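Local structure of FAD:protein FMN transferase (Vibrio cholerae, 6NXJ) at residues 27-32 with 172-177; 50-55 with 152-157; 101-106 with 241-246. The protein probably transfers the FMN moiety of FAD, with magnesium as cofactor, onto the hydroxyl group of a threonine in a target flavoprotein. The protein carries 1 engineered substitution. All coordinates share one frame; numbering follows the deposited sequence.

Interaction 1 (27-32 with 172-177); sequences PGIADS and QGIENY
With CG1 of I29 set anti to its carbonyl carbon (chi1 -68°) and chi2 turned to -37°, the delta methyl swings over to 172-177, while CG2, on the other branch, meets the side chain of I174. I29 CD1 lies 3.4 Å from Q172 O and 3.6 Å from G173 O, so a methyl group rests against two successive backbone carbonyls. The apolar part is small: I29 CG2 touches I174 CD1 at 4.1 Å, the two isoleucines meeting at a slant. Next to them the side chain of Q172, bent at chi2 (-72°), curls back and brings OE1 to 3.6 Å from A30 CB. No direct hydrogen bond joins the segments; the polar link is a single water. It accepts from A30 N at 2.9 Å and donates both to Q172 O and to Q172 OE1, each 2.7 Å away, so the glutamine's backbone and side chain hold the same water. G173, with positive phi, is the C' residue of a Schellman motif that ends helix 157-171 and turns the chain toward strand 177-181. D31 sits at the N-cap of helix 32-50, its OD1 hydrogen-bonded to T34 OG1. The contact is thus a surface junction between the start of one helix and the end of another: L35 of helix 32-50 packs on A30, Q172 and I174, and Y23 of strand 17-24 lies against I174.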
loop_
_atom_site.group_PDB
_atom_site.type_symbol
_atom_site.label_atom_id
_atom_site.label_comp_id
_atom_site.label_asym_id
_atom_site.label_seq_id
_atom_site.Cartn_x
_atom_site.Cartn_y
_atom_site.Cartn_z
ATOM N N PRO A 27 -1.581 11.755 -31.130
ATOM C CA PRO A 27 -2.711 12.214 -31.936
ATOM C C PRO A 27 -3.991 11.477 -31.480
ATOM O O PRO A 27 -3.974 10.238 -31.271
ATOM C CB PRO A 27 -2.318 11.844 -33.383
ATOM C CG PRO A 27 -0.828 11.584 -33.328
ATOM C CD PRO A 27 -0.542 11.087 -31.923
ATOM N N GLY A 28 -5.067 12.231 -31.298
ATOM C CA GLY A 28 -6.411 11.656 -31.138
ATOM C C GLY A 28 -6.736 11.393 -29.684
ATOM O O GLY A 28 -7.880 11.119 -29.418
ATOM N N ILE A 29 -5.777 11.562 -28.777
ATOM C CA ILE A 29 -5.945 11.424 -27.296
ATOM C C ILE A 29 -6.913 12.515 -26.843
ATOM O O ILE A 29 -6.859 13.588 -27.402
ATOM C CB ILE A 29 -4.548 11.507 -26.631
ATOM C CG1 ILE A 29 -3.723 10.273 -27.007
ATOM C CG2 ILE A 29 -4.573 11.720 -25.136
ATOM C CD1 ILE A 29 -4.510 8.989 -27.101
ATOM N N ALA A 30 -7.793 12.211 -25.901
ATOM C CA ALA A 30 -8.667 13.186 -25.217
ATOM C C ALA A 30 -7.807 14.291 -24.602
ATOM O O ALA A 30 -6.631 14.047 -24.284
ATOM C CB ALA A 30 -9.474 12.485 -24.156
ATOM N N ASP A 31 -8.386 15.466 -24.400
ATOM C CA ASP A 31 -7.645 16.616 -23.830
ATOM C C ASP A 31 -7.416 16.355 -22.326
ATOM O O ASP A 31 -8.206 15.613 -21.695
ATOM C CB ASP A 31 -8.353 17.928 -24.158
ATOM C CG ASP A 31 -9.568 18.199 -23.293
ATOM O OD1 ASP A 31 -10.538 17.401 -23.362
ATOM O OD2 ASP A 31 -9.534 19.192 -22.535
ATOM N N SER A 32 -6.349 16.941 -21.780
ATOM C CA SER A 32 -5.886 16.776 -20.375
ATOM C C SER A 32 -7.018 17.097 -19.389
ATOM O O SER A 32 -7.094 16.458 -18.355
ATOM C CB SER A 32 -4.679 17.657 -20.119
ATOM O OG SER A 32 -5.030 19.024 -20.272
ATOM N N GLN A 172 -7.990 5.023 -22.602
ATOM C CA GLN A 172 -8.018 6.274 -23.382
ATOM C C GLN A 172 -6.913 6.269 -24.452
ATOM O O GLN A 172 -6.729 7.333 -25.089
ATOM C CB GLN A 172 -7.890 7.441 -22.399
ATOM C CG GLN A 172 -9.113 7.618 -21.530
ATOM C CD GLN A 172 -10.270 8.165 -22.321
ATOM O OE1 GLN A 172 -10.102 9.039 -23.175
ATOM N NE2 GLN A 172 -11.459 7.693 -22.001
ATOM N N GLY A 173 -6.187 5.154 -24.630
ATOM C CA GLY A 173 -5.169 5.028 -25.690
ATOM C C GLY A 173 -3.818 5.621 -25.324
ATOM O O GLY A 173 -3.007 5.885 -26.234
ATOM N N ILE A 174 -3.532 5.795 -24.035
ATOM C CA ILE A 174 -2.234 6.336 -23.537
ATOM C C ILE A 174 -1.347 5.158 -23.108
ATOM O O ILE A 174 -1.652 4.540 -22.090
ATOM C CB ILE A 174 -2.510 7.347 -22.409
ATOM C CG1 ILE A 174 -3.396 8.478 -22.939
ATOM C CG2 ILE A 174 -1.215 7.864 -21.821
ATOM C CD1 ILE A 174 -4.039 9.332 -21.900
ATOM N N GLU A 175 -0.289 4.877 -23.873
ATOM C CA GLU A 175 0.617 3.705 -23.706
ATOM C C GLU A 175 1.909 4.095 -22.979
ATOM O O GLU A 175 2.756 3.208 -22.766
ATOM C CB GLU A 175 1.001 3.190 -25.097
ATOM C CG GLU A 175 -0.174 2.616 -25.883
ATOM C CD GLU A 175 -0.691 1.298 -25.331
ATOM O OE1 GLU A 175 -0.017 0.253 -25.564
ATOM O OE2 GLU A 175 -1.750 1.317 -24.626
ATOM N N ASN A 176 2.061 5.379 -22.620
ATOM C CA ASN A 176 3.317 5.931 -22.048
ATOM C C ASN A 176 2.929 6.820 -20.871
ATOM O O ASN A 176 2.469 7.962 -21.118
ATOM C CB ASN A 176 4.110 6.692 -23.104
ATOM C CG ASN A 176 4.444 5.837 -24.302
ATOM O OD1 ASN A 176 5.420 5.063 -24.272
ATOM N ND2 ASN A 176 3.621 5.984 -25.343
ATOM N N TYR A 177 3.066 6.307 -19.653
ATOM C CA TYR A 177 2.574 7.009 -18.442
ATOM C C TYR A 177 3.414 6.622 -17.215
ATOM O O TYR A 177 4.048 5.542 -17.142
ATOM C CB TYR A 177 1.062 6.802 -18.263
ATOM C CG TYR A 177 0.637 5.391 -17.960
ATOM C CD1 TYR A 177 0.889 4.817 -16.721
ATOM C CD2 TYR A 177 0.033 4.606 -18.921
ATOM C CE1 TYR A 177 0.545 3.499 -16.450
ATOM C CE2 TYR A 177 -0.372 3.306 -18.648
ATOM C CZ TYR A 177 -0.097 2.743 -17.412
ATOM O OH TYR A 177 -0.377 1.421 -17.165
HETATM O O HOH W 1 -8.398 9.481 -25.283
#

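Interaction 2 (50-55 with 152-157); sequences MSTYRK and DLSTIA. With MG (magnesium ion), chain D; FAD (flavin-adenine dinucleotide), chain C.
D152 OD1 is gripped twice by S154: the hydroxyl OG donates at 2.6 Å into the syn lone pair, and the backbone N comes at 3.0 Å from above the carboxylate plane, 46° out of it, closing an Asx turn. The other oxygen, D152 OD2, takes the ribose hydroxyl O2B of FAD at 2.5 Å, so one carboxylate both shapes its own loop and holds the nucleotide. T52 crosses the D152 side chain at a slant, its CG2 3.9 Å from D152 OD1. Two waters bridge the segments: one donates to M50 O and accepts from L153 N, the other accepts from T52 N and donates to S154 OG. M50 CG packs on L153 CD1 at 3.8 Å, and M50 CB on A157 CB. In this ApbE-family fold the two loops form part of the FAD pocket, 50-55 against the flavin and 152-157 along the ribityl chain, ribose and diphosphate. The Y53 ring lies with one face against the flavin, N3 of FAD standing 3.6 Å above the ring plane over its centre, and Y53 OH donates to the ribityl O2' at 2.6 Å. S51, two residues earlier, makes an ST turn, its OG accepting from Y53 N, so the backbone that carries the ring is tied to S51. S154 O accepts from ribityl O4'. T155 binds magnesium through both its O and OG1, alongside FAD O2A; D269 and T273 also bind this ion.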
loop_
_atom_site.group_PDB
_atom_site.type_symbol
_atom_site.label_atom_id
_atom_site.label_comp_id
_atom_site.label_asym_id
_atom_site.label_seq_id
_atom_site.Cartn_x
_atom_site.Cartn_y
_atom_site.Cartn_z
ATOM N N MET A 50 -13.502 3.163 0.085
ATOM C CA MET A 50 -12.473 2.487 0.928
ATOM C C MET A 50 -11.745 3.426 1.904
ATOM O O MET A 50 -10.816 2.932 2.612
ATOM C CB MET A 50 -11.504 1.730 0.016
ATOM C CG MET A 50 -12.117 0.470 -0.499
ATOM S SD MET A 50 -11.094 -0.404 -1.712
ATOM C CE MET A 50 -11.808 0.192 -3.249
ATOM N N SER A 51 -12.104 4.712 2.017
ATOM C CA SER A 51 -11.429 5.572 3.020
ATOM C C SER A 51 -11.965 5.249 4.420
ATOM O O SER A 51 -13.162 5.461 4.651
ATOM C CB SER A 51 -11.570 7.049 2.765
ATOM O OG SER A 51 -11.076 7.777 3.889
ATOM N N THR A 52 -11.102 4.851 5.353
ATOM C CA THR A 52 -11.441 4.759 6.800
ATOM C C THR A 52 -11.705 6.155 7.386
ATOM O O THR A 52 -12.408 6.189 8.387
ATOM C CB THR A 52 -10.389 4.022 7.630
ATOM O OG1 THR A 52 -9.187 4.736 7.384
ATOM C CG2 THR A 52 -10.176 2.573 7.255
ATOM N N TYR A 53 -11.235 7.253 6.791
ATOM C CA TYR A 53 -11.451 8.632 7.334
ATOM C C TYR A 53 -12.852 9.163 6.967
ATOM O O TYR A 53 -13.259 10.217 7.545
ATOM C CB TYR A 53 -10.360 9.610 6.877
ATOM C CG TYR A 53 -9.001 9.238 7.412
ATOM C CD1 TYR A 53 -8.430 9.892 8.506
ATOM C CD2 TYR A 53 -8.351 8.123 6.903
ATOM C CE1 TYR A 53 -7.215 9.469 9.040
ATOM C CE2 TYR A 53 -7.146 7.690 7.432
ATOM C CZ TYR A 53 -6.587 8.354 8.501
ATOM O OH TYR A 53 -5.425 7.847 8.991
ATOM N N ARG A 54 -13.539 8.563 5.994
ATOM C CA ARG A 54 -14.931 8.998 5.627
ATOM C C ARG A 54 -15.922 8.113 6.372
ATOM O O ARG A 54 -15.948 6.882 6.102
ATOM C CB ARG A 54 -15.154 8.972 4.115
ATOM C CG ARG A 54 -14.156 9.851 3.379
ATOM C CD ARG A 54 -14.610 10.231 2.002
ATOM N NE ARG A 54 -13.607 11.046 1.342
ATOM C CZ ARG A 54 -13.700 11.530 0.116
ATOM N NH1 ARG A 54 -14.722 11.213 -0.656
ATOM N NH2 ARG A 54 -12.713 12.256 -0.377
ATOM N N LYS A 55 -16.712 8.718 7.261
ATOM C CA LYS A 55 -17.651 7.972 8.135
ATOM C C LYS A 55 -18.690 7.203 7.316
ATOM O O LYS A 55 -19.165 6.189 7.804
ATOM C CB LYS A 55 -18.342 8.924 9.107
ATOM C CG LYS A 55 -17.497 9.275 10.323
ATOM C CD LYS A 55 -18.003 10.525 11.045
ATOM C CE LYS A 55 -16.896 11.394 11.622
ATOM N NZ LYS A 55 -17.365 12.783 11.870
ATOM N N ASP A 152 -9.073 -2.068 7.789
ATOM C CA ASP A 152 -8.253 -0.892 7.380
ATOM C C ASP A 152 -7.570 -1.291 6.075
ATOM O O ASP A 152 -6.881 -2.333 6.093
ATOM C CB ASP A 152 -7.255 -0.526 8.483
ATOM C CG ASP A 152 -6.321 0.621 8.147
ATOM O OD1 ASP A 152 -6.550 1.248 7.114
ATOM O OD2 ASP A 152 -5.338 0.834 8.914
ATOM N N LEU A 153 -7.884 -0.590 4.975
ATOM C CA LEU A 153 -7.306 -0.887 3.642
ATOM C C LEU A 153 -6.221 0.128 3.248
ATOM O O LEU A 153 -5.795 0.115 2.029
ATOM C CB LEU A 153 -8.455 -0.963 2.624
ATOM C CG LEU A 153 -9.436 -2.117 2.859
ATOM C CD1 LEU A 153 -10.537 -2.132 1.803
ATOM C CD2 LEU A 153 -8.718 -3.464 2.847
ATOM N N SER A 154 -5.738 0.916 4.214
ATOM C CA SER A 154 -4.728 1.979 4.008
ATOM C C SER A 154 -3.455 1.417 3.333
ATOM O O SER A 154 -2.793 2.185 2.584
ATOM C CB SER A 154 -4.422 2.615 5.325
ATOM O OG SER A 154 -5.571 3.265 5.818
ATOM N N THR A 155 -3.141 0.130 3.552
ATOM C CA THR A 155 -1.897 -0.514 3.066
ATOM C C THR A 155 -2.040 -0.975 1.615
ATOM O O THR A 155 -1.046 -1.473 1.062
ATOM C CB THR A 155 -1.484 -1.703 3.931
ATOM O OG1 THR A 155 -0.074 -1.904 3.767
ATOM C CG2 THR A 155 -2.195 -2.993 3.602
ATOM N N ILE A 156 -3.210 -0.849 0.997
ATOM C CA ILE A 156 -3.439 -1.522 -0.304
ATOM C C ILE A 156 -4.377 -0.711 -1.210
ATOM O O ILE A 156 -4.217 -0.840 -2.431
ATOM C CB ILE A 156 -3.882 -2.971 -0.012
ATOM C CG1 ILE A 156 -4.014 -3.806 -1.273
ATOM C CG2 ILE A 156 -5.161 -3.014 0.831
ATOM C CD1 ILE A 156 -4.241 -5.307 -1.012
ATOM N N ALA A 157 -5.293 0.123 -0.682
ATOM C CA ALA A 157 -6.286 0.835 -1.532
ATOM C C ALA A 157 -5.583 1.992 -2.265
ATOM O O ALA A 157 -6.101 2.422 -3.361
ATOM C CB ALA A 157 -7.454 1.308 -0.716
HETATM MG MG MG D . 1.331 -1.077 1.832
HETATM P PA FAD C . 2.038 1.368 3.869
HETATM O O1A FAD C . 3.281 0.728 4.395
HETATM O O2A FAD C . 1.654 1.040 2.465
HETATM O O5B FAD C . 0.814 0.947 4.819
HETATM C C5B FAD C . 0.788 1.335 6.182
HETATM C C4B FAD C . -0.635 1.325 6.708
HETATM O O4B FAD C . -1.186 -0.018 6.737
HETATM C C3B FAD C . -0.752 1.788 8.159
HETATM O O3B FAD C . -0.830 3.194 8.160
HETATM C C2B FAD C . -2.057 1.144 8.624
HETATM O O2B FAD C . -3.168 1.947 8.252
HETATM C C1B FAD C . -2.010 -0.205 7.892
HETATM N N9A FAD C . -1.438 -1.318 8.586
HETATM C C8A FAD C . -0.453 -1.311 9.544
HETATM N N7A FAD C . -0.025 -2.507 9.876
HETATM C C5A FAD C . -0.691 -3.359 9.025
HETATM C C6A FAD C . -0.626 -4.752 8.890
HETATM N N6A FAD C . 0.216 -5.522 9.605
HETATM N N1A FAD C . -1.414 -5.300 7.936
HETATM C C2A FAD C . -2.231 -4.478 7.247
HETATM N N3A FAD C . -2.361 -3.139 7.286
HETATM C C4A FAD C . -1.578 -2.643 8.238
HETATM N N1 FAD C . -4.765 9.736 5.755
HETATM C C2 FAD C . -5.201 10.930 6.303
HETATM O O2 FAD C . -4.541 11.532 7.149
HETATM N N3 FAD C . -6.359 11.507 5.928
HETATM C C4 FAD C . -7.181 10.938 5.001
HETATM O O4 FAD C . -8.228 11.500 4.728
HETATM C C4X FAD C . -6.786 9.696 4.412
HETATM N N5 FAD C . -7.580 9.103 3.529
HETATM C C5X FAD C . -7.141 7.911 3.001
HETATM C C6 FAD C . -7.924 7.265 2.032
HETATM C C7 FAD C . -7.540 6.064 1.479
HETATM C C7M FAD C . -8.399 5.400 0.446
HETATM C C8 FAD C . -6.320 5.478 1.845
HETATM C C8M FAD C . -5.899 4.164 1.238
HETATM C C9 FAD C . -5.557 6.071 2.781
HETATM C C9A FAD C . -5.927 7.300 3.372
HETATM N N10 FAD C . -5.144 7.941 4.317
HETATM C C10 FAD C . -5.528 9.163 4.853
HETATM C "C1'" FAD C . -3.813 7.412 4.673
HETATM C "C2'" FAD C . -3.781 6.282 5.682
HETATM O "O2'" FAD C . -4.224 6.690 6.991
HETATM C "C3'" FAD C . -2.313 5.829 5.777
HETATM O "O3'" FAD C . -1.541 6.854 6.356
HETATM C "C4'" FAD C . -1.652 5.600 4.419
HETATM O "O4'" FAD C . -2.471 4.699 3.670
HETATM C "C5'" FAD C . -0.211 5.147 4.571
HETATM O "O5'" FAD C . 0.205 4.254 3.501
HETATM P P FAD C . 1.772 4.124 3.136
HETATM O O1P FAD C . 2.387 5.340 3.662
HETATM O O2P FAD C . 1.798 3.748 1.688
HETATM O O3P FAD C . 2.209 2.934 4.065
HETATM O O HOH W 2 -8.667 2.032 4.010
HETATM O O HOH W 3 -8.081 4.568 4.884
#

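Interaction 3 (101-106 with 241-246); sequences PLVNLW and GIIDPT. Engineered in segment 241-246: G241 (natural residue His). With FAD (flavin-adenine dinucleotide), chain C.
The last turn of helix 100-105, closed by the W106 N to L102 O bond, lies against segment 241-246, whose middle is extended as the short, weakly bonded strand 243-244. V103 CA and G241 CA come nearest, at 6.6 Å. The two segments frame the adenine end of the ApbE-family FAD pocket, the strand offering its backbone to the base edge. I243 carries the contact, reaching helix residues L102 and V103 and, just past the helix end, W106. Its CG1, anti to the carbonyl carbon (chi1 -57°), meets V103 CG2 at 3.9 Å; its CG2 approaches L102 CB; and the terminal CD1 comes to 3.8 Å from W106 CD1, at a slant to the indole. No hydrogen bond joins the segments. W106 NE1 turns to G248 O, while P250 of strand 249-250 packs on both W106 and I243. V103 also faces the cofactor, its CG1 lying 3.6 Å from FAD O2B. G241 is an engineered residue, histidine in the natural protein; its carbonyl O is buried without a polar partner. At the end of the strand, D244 OD1 accepts from T246 N and T246 OG1, both on one face of the carboxylate, in an Asx turn. The adenine hydrogen bonds here come from the I243 backbone: I243 O accepts from FAD N6A, and I243 N donates to FAD N7A at 3.1 Å in a nearly straight bond (176°).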
loop_
_atom_site.group_PDB
_atom_site.type_symbol
_atom_site.label_atom_id
_atom_site.label_comp_id
_atom_site.label_asym_id
_atom_site.label_seq_id
_atom_site.Cartn_x
_atom_site.Cartn_y
_atom_site.Cartn_z
ATOM N N PRO A 101 -8.205 -1.717 14.556
ATOM C CA PRO A 101 -8.331 -1.240 15.940
ATOM C C PRO A 101 -6.974 -0.955 16.613
ATOM O O PRO A 101 -6.898 -0.042 17.449
ATOM C CB PRO A 101 -9.113 -2.366 16.658
ATOM C CG PRO A 101 -9.741 -3.173 15.542
ATOM C CD PRO A 101 -8.757 -3.068 14.382
ATOM N N LEU A 102 -5.917 -1.679 16.241
ATOM C CA LEU A 102 -4.533 -1.437 16.760
ATOM C C LEU A 102 -3.881 -0.218 16.072
ATOM O O LEU A 102 -3.239 0.599 16.798
ATOM C CB LEU A 102 -3.708 -2.687 16.505
ATOM C CG LEU A 102 -4.184 -3.894 17.302
ATOM C CD1 LEU A 102 -3.518 -5.160 16.789
ATOM C CD2 LEU A 102 -3.911 -3.671 18.788
ATOM N N VAL A 103 -4.094 -0.068 14.755
ATOM C CA VAL A 103 -3.619 1.117 13.997
ATOM C C VAL A 103 -4.195 2.366 14.666
ATOM O O VAL A 103 -3.439 3.385 14.868
ATOM C CB VAL A 103 -4.037 0.987 12.520
ATOM C CG1 VAL A 103 -3.921 2.318 11.791
ATOM C CG2 VAL A 103 -3.256 -0.163 11.848
ATOM N N ASN A 104 -5.498 2.323 14.967
ATOM C CA ASN A 104 -6.222 3.457 15.584
ATOM C C ASN A 104 -5.662 3.699 17.003
ATOM O O ASN A 104 -5.396 4.862 17.356
ATOM C CB ASN A 104 -7.729 3.225 15.544
ATOM C CG ASN A 104 -8.304 3.250 14.146
ATOM O OD1 ASN A 104 -7.592 3.493 13.175
ATOM N ND2 ASN A 104 -9.558 2.853 14.018
ATOM N N LEU A 105 -5.550 2.646 17.804
ATOM C CA LEU A 105 -4.993 2.718 19.188
ATOM C C LEU A 105 -3.625 3.422 19.168
ATOM O O LEU A 105 -3.370 4.322 20.014
ATOM C CB LEU A 105 -4.824 1.315 19.756
ATOM C CG LEU A 105 -4.358 1.297 21.203
ATOM C CD1 LEU A 105 -5.460 1.817 22.116
ATOM C CD2 LEU A 105 -3.922 -0.090 21.609
ATOM N N TRP A 106 -2.786 3.072 18.204
ATOM C CA TRP A 106 -1.381 3.556 18.227
ATOM C C TRP A 106 -1.279 4.963 17.598
ATOM O O TRP A 106 -0.157 5.517 17.552
ATOM C CB TRP A 106 -0.469 2.514 17.582
ATOM C CG TRP A 106 -0.189 1.354 18.497
ATOM C CD1 TRP A 106 -0.609 0.064 18.346
ATOM C CD2 TRP A 106 0.526 1.385 19.752
ATOM N NE1 TRP A 106 -0.186 -0.701 19.407
ATOM C CE2 TRP A 106 0.502 0.080 20.286
ATOM C CE3 TRP A 106 1.189 2.379 20.474
ATOM C CZ2 TRP A 106 1.137 -0.264 21.486
ATOM C CZ3 TRP A 106 1.829 2.040 21.653
ATOM C CH2 TRP A 106 1.794 0.739 22.160
ATOM N N GLY A 241 3.723 3.305 12.157
ATOM C CA GLY A 241 2.304 3.036 11.869
ATOM C C GLY A 241 2.090 1.629 11.310
ATOM O O GLY A 241 0.940 1.272 11.145
ATOM N N ILE A 242 3.153 0.845 11.109
ATOM C CA ILE A 242 3.087 -0.590 10.695
ATOM C C ILE A 242 3.065 -1.418 11.980
ATOM O O ILE A 242 3.999 -1.360 12.775
ATOM C CB ILE A 242 4.265 -0.976 9.776
ATOM C CG1 ILE A 242 4.206 -0.210 8.453
ATOM C CG2 ILE A 242 4.339 -2.480 9.544
ATOM C CD1 ILE A 242 5.438 -0.418 7.564
ATOM N N ILE A 243 2.022 -2.218 12.141
ATOM C CA ILE A 243 1.750 -3.039 13.346
ATOM C C ILE A 243 2.164 -4.476 13.041
ATOM O O ILE A 243 1.795 -4.984 11.974
ATOM C CB ILE A 243 0.258 -2.953 13.678
ATOM C CG1 ILE A 243 -0.156 -1.487 13.878
ATOM C CG2 ILE A 243 -0.059 -3.850 14.864
ATOM C CD1 ILE A 243 0.648 -0.759 14.909
ATOM N N ASP A 244 2.872 -5.111 13.972
ATOM C CA ASP A 244 3.044 -6.584 13.970
ATOM C C ASP A 244 1.777 -7.226 14.534
ATOM O O ASP A 244 1.515 -7.132 15.731
ATOM C CB ASP A 244 4.234 -7.004 14.816
ATOM C CG ASP A 244 4.555 -8.477 14.661
ATOM O OD1 ASP A 244 3.643 -9.265 14.390
ATOM O OD2 ASP A 244 5.712 -8.817 14.860
ATOM N N PRO A 245 0.990 -7.975 13.726
ATOM C CA PRO A 245 -0.244 -8.587 14.236
ATOM C C PRO A 245 -0.027 -9.586 15.388
ATOM O O PRO A 245 -0.942 -9.748 16.175
ATOM C CB PRO A 245 -0.850 -9.285 13.019
ATOM C CG PRO A 245 -0.190 -8.593 11.844
ATOM C CD PRO A 245 1.214 -8.292 12.304
ATOM N N THR A 246 1.155 -10.189 15.511
ATOM C CA THR A 246 1.414 -11.218 16.564
ATOM C C THR A 246 1.607 -10.534 17.932
ATOM O O THR A 246 1.158 -11.118 18.919
ATOM C CB THR A 246 2.554 -12.180 16.199
ATOM O OG1 THR A 246 3.813 -11.502 16.113
ATOM C CG2 THR A 246 2.275 -12.895 14.903
HETATM P PA FAD C . 2.038 1.368 3.869
HETATM O O1A FAD C . 3.281 0.728 4.395
HETATM O O2A FAD C . 1.654 1.040 2.465
HETATM O O5B FAD C . 0.814 0.947 4.819
HETATM C C5B FAD C . 0.788 1.335 6.182
HETATM C C4B FAD C . -0.635 1.325 6.708
HETATM O O4B FAD C . -1.186 -0.018 6.737
HETATM C C3B FAD C . -0.752 1.788 8.159
HETATM O O3B FAD C . -0.830 3.194 8.160
HETATM C C2B FAD C . -2.057 1.144 8.624
HETATM O O2B FAD C . -3.168 1.947 8.252
HETATM C C1B FAD C . -2.010 -0.205 7.892
HETATM N N9A FAD C . -1.438 -1.318 8.586
HETATM C C8A FAD C . -0.453 -1.311 9.544
HETATM N N7A FAD C . -0.025 -2.507 9.876
HETATM C C5A FAD C . -0.691 -3.359 9.025
HETATM C C6A FAD C . -0.626 -4.752 8.890
HETATM N N6A FAD C . 0.216 -5.522 9.605
HETATM N N1A FAD C . -1.414 -5.300 7.936
HETATM C C2A FAD C . -2.231 -4.478 7.247
HETATM N N3A FAD C . -2.361 -3.139 7.286
HETATM C C4A FAD C . -1.578 -2.643 8.238
HETATM N N1 FAD C . -4.765 9.736 5.755
HETATM C C2 FAD C . -5.201 10.930 6.303
HETATM O O2 FAD C . -4.541 11.532 7.149
HETATM N N3 FAD C . -6.359 11.507 5.928
HETATM C C4 FAD C . -7.181 10.938 5.001
HETATM O O4 FAD C . -8.228 11.500 4.728
HETATM C C4X FAD C . -6.786 9.696 4.412
HETATM N N5 FAD C . -7.580 9.103 3.529
HETATM C C5X FAD C . -7.141 7.911 3.001
HETATM C C6 FAD C . -7.924 7.265 2.032
HETATM C C7 FAD C . -7.540 6.064 1.479
HETATM C C7M FAD C . -8.399 5.400 0.446
HETATM C C8 FAD C . -6.320 5.478 1.845
HETATM C C8M FAD C . -5.899 4.164 1.238
HETATM C C9 FAD C . -5.557 6.071 2.781
HETATM C C9A FAD C . -5.927 7.300 3.372
HETATM N N10 FAD C . -5.144 7.941 4.317
HETATM C C10 FAD C . -5.528 9.163 4.853
HETATM C "C1'" FAD C . -3.813 7.412 4.673
HETATM C "C2'" FAD C . -3.781 6.282 5.682
HETATM O "O2'" FAD C . -4.224 6.690 6.991
HETATM C "C3'" FAD C . -2.313 5.829 5.777
HETATM O "O3'" FAD C . -1.541 6.854 6.356
HETATM C "C4'" FAD C . -1.652 5.600 4.419
HETATM O "O4'" FAD C . -2.471 4.699 3.670
HETATM C "C5'" FAD C . -0.211 5.147 4.571
HETATM O "O5'" FAD C . 0.205 4.254 3.501
HETATM P P FAD C . 1.772 4.124 3.136
HETATM O O1P FAD C . 2.387 5.340 3.662
HETATM O O2P FAD C . 1.798 3.748 1.688
HETATM O O3P FAD C . 2.209 2.934 4.065
#

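In the fold
From the N terminus, the chain leaves strand 17-24 through 27-32, runs along helix 32-50 to 50-55, and reaches 101-106 on helix 100-105. Segment 152-157 comes back to 50-55 and closes the loop of interaction 2; 172-177, after helix 157-171, then closes the wider loop of interaction 1, within which interaction 2 is enclosed. Interaction 3 closes last, at 241-246, and crosses both others. Interactions 1 and 2 join opposite ends of helices 32-50 and 157-171, their centres about 30 Å apart. Interactions 2 and 3 touch, D152 OD2 lying 3.5 Å from V103 CG1, and both line FAD; interaction 1 lies across the chain's centre from interaction 3.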